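Local atomic coordinates of yersinopine synthase (Yersinia pestis, PDB entry 6C4M), a protein that catalyses the NADPH-dependent reductive condensation of pyruvate with an amino-acid-derived intermediate, the last step in making the metallophore yersinopine. Residues Asp299-Arg313 / Leu420-Arg433. Numbering follows the deposited sequence.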
# COMPACT_ATOMS: atom_id res chain seq x y z
N ASP A 299 -3.30 6.15 -15.22
CA ASP A 299 -2.49 6.91 -16.18
C ASP A 299 -1.20 6.17 -16.53
O ASP A 299 -0.71 6.27 -17.66
CB ASP A 299 -2.12 8.30 -15.66
CG ASP A 299 -3.29 9.29 -15.66
OD1 ASP A 299 -4.30 9.05 -16.36
OD2 ASP A 299 -3.15 10.34 -15.01
N LEU A 300 -0.61 5.45 -15.57
CA LEU A 300 0.59 4.68 -15.85
C LEU A 300 0.29 3.60 -16.88
O LEU A 300 1.02 3.44 -17.86
CB LEU A 300 1.12 4.09 -14.55
CG LEU A 300 2.34 3.15 -14.61
CD1 LEU A 300 3.47 3.83 -15.26
CD2 LEU A 300 2.74 2.72 -13.21
N ALA A 301 -0.79 2.86 -16.67
CA ALA A 301 -1.17 1.83 -17.63
C ALA A 301 -1.55 2.43 -18.98
O ALA A 301 -1.20 1.88 -20.02
CB ALA A 301 -2.32 1.01 -17.05
N GLY A 302 -2.31 3.53 -18.98
CA GLY A 302 -2.73 4.14 -20.24
C GLY A 302 -1.58 4.71 -21.04
O GLY A 302 -1.57 4.64 -22.28
N LEU A 303 -0.61 5.33 -20.37
CA LEU A 303 0.56 5.84 -21.09
C LEU A 303 1.39 4.71 -21.72
O LEU A 303 1.89 4.84 -22.85
CB LEU A 303 1.42 6.68 -20.13
CG LEU A 303 2.70 7.31 -20.70
CD1 LEU A 303 2.37 8.25 -21.83
CD2 LEU A 303 3.49 8.02 -19.61
N ALA A 304 1.54 3.59 -21.01
CA ALA A 304 2.17 2.41 -21.62
C ALA A 304 1.40 1.96 -22.87
O ALA A 304 2.01 1.61 -23.88
CB ALA A 304 2.25 1.27 -20.59
N ASP A 305 0.06 1.95 -22.81
CA ASP A 305 -0.73 1.66 -24.01
C ASP A 305 -0.39 2.64 -25.13
O ASP A 305 -0.35 2.25 -26.30
CB ASP A 305 -2.24 1.75 -23.73
CG ASP A 305 -2.77 0.65 -22.88
OD1 ASP A 305 -2.26 -0.49 -22.97
OD2 ASP A 305 -3.76 0.92 -22.17
N ASP A 306 -0.22 3.92 -24.79
CA ASP A 306 0.07 4.94 -25.80
C ASP A 306 1.42 4.68 -26.48
O ASP A 306 1.56 4.78 -27.71
CB ASP A 306 0.06 6.33 -25.17
CG ASP A 306 -1.35 6.82 -24.77
OD1 ASP A 306 -2.35 6.11 -25.02
OD2 ASP A 306 -1.43 7.93 -24.21
N TYR A 307 2.45 4.38 -25.67
CA TYR A 307 3.77 4.12 -26.23
C TYR A 307 3.76 2.87 -27.10
O TYR A 307 4.43 2.82 -28.13
CB TYR A 307 4.80 3.97 -25.11
CG TYR A 307 5.17 5.24 -24.35
CD1 TYR A 307 5.17 6.49 -24.95
CD2 TYR A 307 5.55 5.17 -23.02
CE1 TYR A 307 5.55 7.64 -24.24
CE2 TYR A 307 5.93 6.30 -22.30
CZ TYR A 307 5.91 7.53 -22.90
OH TYR A 307 6.27 8.66 -22.14
N LYS A 308 2.97 1.87 -26.74
CA LYS A 308 2.83 0.71 -27.62
C LYS A 308 2.28 1.13 -28.98
O LYS A 308 2.76 0.65 -30.02
CB LYS A 308 1.92 -0.33 -26.98
CG LYS A 308 1.40 -1.41 -27.91
CD LYS A 308 0.53 -2.36 -27.07
CE LYS A 308 -0.01 -3.51 -27.87
NZ LYS A 308 -0.78 -3.03 -29.03
N ARG A 309 1.27 2.00 -28.98
CA ARG A 309 0.73 2.51 -30.24
C ARG A 309 1.80 3.22 -31.05
O ARG A 309 1.89 3.02 -32.27
CB ARG A 309 -0.42 3.49 -29.98
CG ARG A 309 -1.74 3.08 -30.61
CD ARG A 309 -2.92 4.07 -30.32
NE ARG A 309 -3.10 4.37 -28.89
CZ ARG A 309 -3.63 3.53 -28.01
NH1 ARG A 309 -4.04 2.33 -28.39
NH2 ARG A 309 -3.74 3.89 -26.73
N LEU A 310 2.58 4.08 -30.40
CA LEU A 310 3.59 4.86 -31.11
C LEU A 310 4.72 3.98 -31.61
O LEU A 310 5.12 4.06 -32.77
CB LEU A 310 4.14 5.96 -30.20
CG LEU A 310 5.24 6.85 -30.79
CD1 LEU A 310 4.76 7.51 -32.06
CD2 LEU A 310 5.69 7.91 -29.78
N LEU A 311 5.27 3.15 -30.72
CA LEU A 311 6.33 2.22 -31.11
C LEU A 311 5.88 1.32 -32.25
O LEU A 311 6.59 1.17 -33.26
CB LEU A 311 6.75 1.40 -29.90
CG LEU A 311 7.50 2.17 -28.82
CD1 LEU A 311 7.65 1.32 -27.57
CD2 LEU A 311 8.86 2.56 -29.34
N ASN A 312 4.71 0.69 -32.11
CA ASN A 312 4.22 -0.17 -33.17
C ASN A 312 4.16 0.56 -34.50
O ASN A 312 4.53 0.00 -35.54
CB ASN A 312 2.84 -0.71 -32.81
CG ASN A 312 2.88 -1.76 -31.71
OD1 ASN A 312 3.94 -2.08 -31.17
ND2 ASN A 312 1.74 -2.28 -31.36
N ARG A 313 3.70 1.81 -34.49
CA ARG A 313 3.68 2.62 -35.70
C ARG A 313 5.08 2.81 -36.25
O ARG A 313 5.29 2.84 -37.47
CB ARG A 313 3.04 3.98 -35.40
CG ARG A 313 2.97 4.92 -36.57
CD ARG A 313 1.91 4.49 -37.56
NE ARG A 313 1.68 5.57 -38.51
CZ ARG A 313 2.34 5.72 -39.66
NH1 ARG A 313 3.25 4.84 -40.04
NH2 ARG A 313 2.05 6.76 -40.43
N LEU A 420 2.47 11.33 -37.12
CA LEU A 420 2.27 10.00 -37.69
C LEU A 420 0.83 9.52 -37.59
O LEU A 420 0.56 8.36 -37.93
CB LEU A 420 3.19 9.01 -37.00
CG LEU A 420 4.68 9.32 -37.18
CD1 LEU A 420 5.57 8.38 -36.37
CD2 LEU A 420 5.02 9.22 -38.62
N ASP A 421 -0.10 10.37 -37.16
CA ASP A 421 -1.51 10.01 -37.06
C ASP A 421 -1.76 8.97 -35.97
O ASP A 421 -2.60 8.07 -36.11
CB ASP A 421 -2.04 9.54 -38.42
CG ASP A 421 -1.85 10.58 -39.52
OD1 ASP A 421 -2.33 11.72 -39.33
OD2 ASP A 421 -1.20 10.27 -40.57
N VAL A 422 -1.03 9.09 -34.87
CA VAL A 422 -1.14 8.20 -33.72
C VAL A 422 -1.69 9.02 -32.56
O VAL A 422 -1.12 10.06 -32.21
CB VAL A 422 0.22 7.60 -33.34
CG1 VAL A 422 0.12 6.84 -32.04
CG2 VAL A 422 0.75 6.66 -34.45
N VAL A 423 -2.76 8.54 -31.92
CA VAL A 423 -3.34 9.23 -30.78
C VAL A 423 -2.79 8.63 -29.50
O VAL A 423 -2.67 7.40 -29.39
CB VAL A 423 -4.89 9.18 -30.81
CG1 VAL A 423 -5.38 9.65 -32.18
CG2 VAL A 423 -5.39 7.79 -30.50
N MET A 424 -2.40 9.49 -28.57
CA MET A 424 -1.91 9.09 -27.24
C MET A 424 -2.73 9.83 -26.18
O MET A 424 -2.27 10.84 -25.61
CB MET A 424 -0.41 9.37 -27.12
CG MET A 424 0.48 8.67 -28.19
SD MET A 424 2.17 9.27 -28.07
CE MET A 424 2.68 8.19 -26.76
N PRO A 425 -3.95 9.37 -25.89
CA PRO A 425 -4.84 10.16 -25.02
C PRO A 425 -4.31 10.34 -23.62
O PRO A 425 -4.58 11.37 -23.00
CB PRO A 425 -6.15 9.36 -25.02
CG PRO A 425 -6.09 8.50 -26.20
CD PRO A 425 -4.64 8.20 -26.46
N THR A 426 -3.61 9.36 -23.06
CA THR A 426 -3.09 9.56 -21.71
C THR A 426 -1.96 10.57 -21.72
O THR A 426 -1.93 11.49 -20.89
CB THR A 426 -2.66 8.23 -21.09
OG1 THR A 426 -3.78 7.36 -21.11
CG2 THR A 426 -2.22 8.41 -19.68
N ALA A 427 -1.03 10.44 -22.67
CA ALA A 427 0.01 11.46 -22.83
C ALA A 427 -0.58 12.85 -23.03
O ALA A 427 -0.10 13.83 -22.47
CB ALA A 427 0.91 11.11 -24.02
N GLN A 428 -1.64 12.95 -23.82
CA GLN A 428 -2.25 14.25 -24.08
C GLN A 428 -2.88 14.81 -22.81
O GLN A 428 -2.70 16.00 -22.48
CB GLN A 428 -3.27 14.08 -25.20
CG GLN A 428 -4.01 15.30 -25.65
CD GLN A 428 -4.90 14.96 -26.84
OE1 GLN A 428 -4.51 14.17 -27.71
NE2 GLN A 428 -6.10 15.51 -26.86
N ARG A 429 -3.58 13.96 -22.04
CA ARG A 429 -4.20 14.42 -20.81
C ARG A 429 -3.14 14.88 -19.81
O ARG A 429 -3.28 15.95 -19.20
CB ARG A 429 -5.08 13.29 -20.23
CG ARG A 429 -5.35 13.37 -18.72
CD ARG A 429 -6.50 12.39 -18.21
NE ARG A 429 -6.05 10.99 -18.07
CZ ARG A 429 -6.19 10.03 -18.99
NH1 ARG A 429 -6.80 10.28 -20.16
NH2 ARG A 429 -5.73 8.81 -18.75
N LEU A 430 -2.05 14.11 -19.70
CA LEU A 430 -0.96 14.46 -18.79
C LEU A 430 -0.32 15.79 -19.15
O LEU A 430 0.01 16.59 -18.27
CB LEU A 430 0.09 13.36 -18.80
CG LEU A 430 -0.23 11.99 -18.25
CD1 LEU A 430 0.88 10.96 -18.49
CD2 LEU A 430 -0.49 12.13 -16.75
N LEU A 431 -0.07 16.03 -20.44
CA LEU A 431 0.56 17.29 -20.79
C LEU A 431 -0.40 18.47 -20.73
O LEU A 431 0.01 19.58 -20.37
CB LEU A 431 1.19 17.18 -22.18
CG LEU A 431 2.50 16.37 -22.21
CD1 LEU A 431 3.02 16.21 -23.64
CD2 LEU A 431 3.60 16.97 -21.33
N GLN A 432 -1.68 18.26 -21.07
CA GLN A 432 -2.68 19.30 -20.88
C GLN A 432 -2.74 19.73 -19.43
O GLN A 432 -2.83 20.92 -19.13
CB GLN A 432 -4.04 18.79 -21.33
CG GLN A 432 -4.18 18.65 -22.82
CD GLN A 432 -5.55 18.13 -23.19
OE1 GLN A 432 -6.26 17.59 -22.34
NE2 GLN A 432 -5.94 18.31 -24.45
N ARG A 433 -2.70 18.77 -18.51
CA ARG A 433 -2.80 19.08 -17.10
C ARG A 433 -1.58 19.87 -16.65
O ARG A 433 -1.70 20.88 -15.96
CB ARG A 433 -2.95 17.78 -16.30
CG ARG A 433 -3.18 17.93 -14.82
CD ARG A 433 -2.99 16.61 -14.06
NE ARG A 433 -3.96 15.56 -14.42
CZ ARG A 433 -3.67 14.26 -14.44
NH1 ARG A 433 -2.46 13.86 -14.11
NH2 ARG A 433 -4.59 13.35 -14.77
O HOH W 1 -1.44 11.22 -13.19
O HOH W 2 -5.81 10.47 -14.21
O HOH W 3 -4.55 5.95 -23.29
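Leu303 and Thr426 meet where helix 299-313 crosses helix 425-433, axes 8.2 Å apart at closest and 123° between their directions; the turn at 420-421 and extended residues 422-424 pass along helix 299-313 from Arg313 to Asp306. Asp306 OD2 takes a straight bond from Ala427 N (3.0 Å, 167°) and a weak, bent one from Thr426 N. OD1 binds Arg309 NH2 and a water shared with Thr426 OG1, so both oxygens are held, limiting carboxylate rotation; the dipole of helix 425-433 would probably favour this negative charge at its N-terminal end. Thr426 packs as a knob among Asp299, Gly302, Leu303 and Asp306. Arg429 grips Asp299 OD1 side-on through NE and NH2 (2.8 Å for NH2); Arg433 NH2 bonds OD2 weakly, its NH1 donating to Leu265 O. A Schellman motif with Asp421 as C-prime residue ends helix 401-419; in this turn Arg313 NE donates to Leu420 O (3.1 Å), and further on Arg309 NE to Val423 O (3.1 Å). Met424, bent at chi3 (83°), brings CE to Tyr307 CD1 at 3.5 Å. Leu303 packs on Ala427, Leu430 and Pro261, its side chain about 8 Å from that of His260, the inferred proton donor/acceptor.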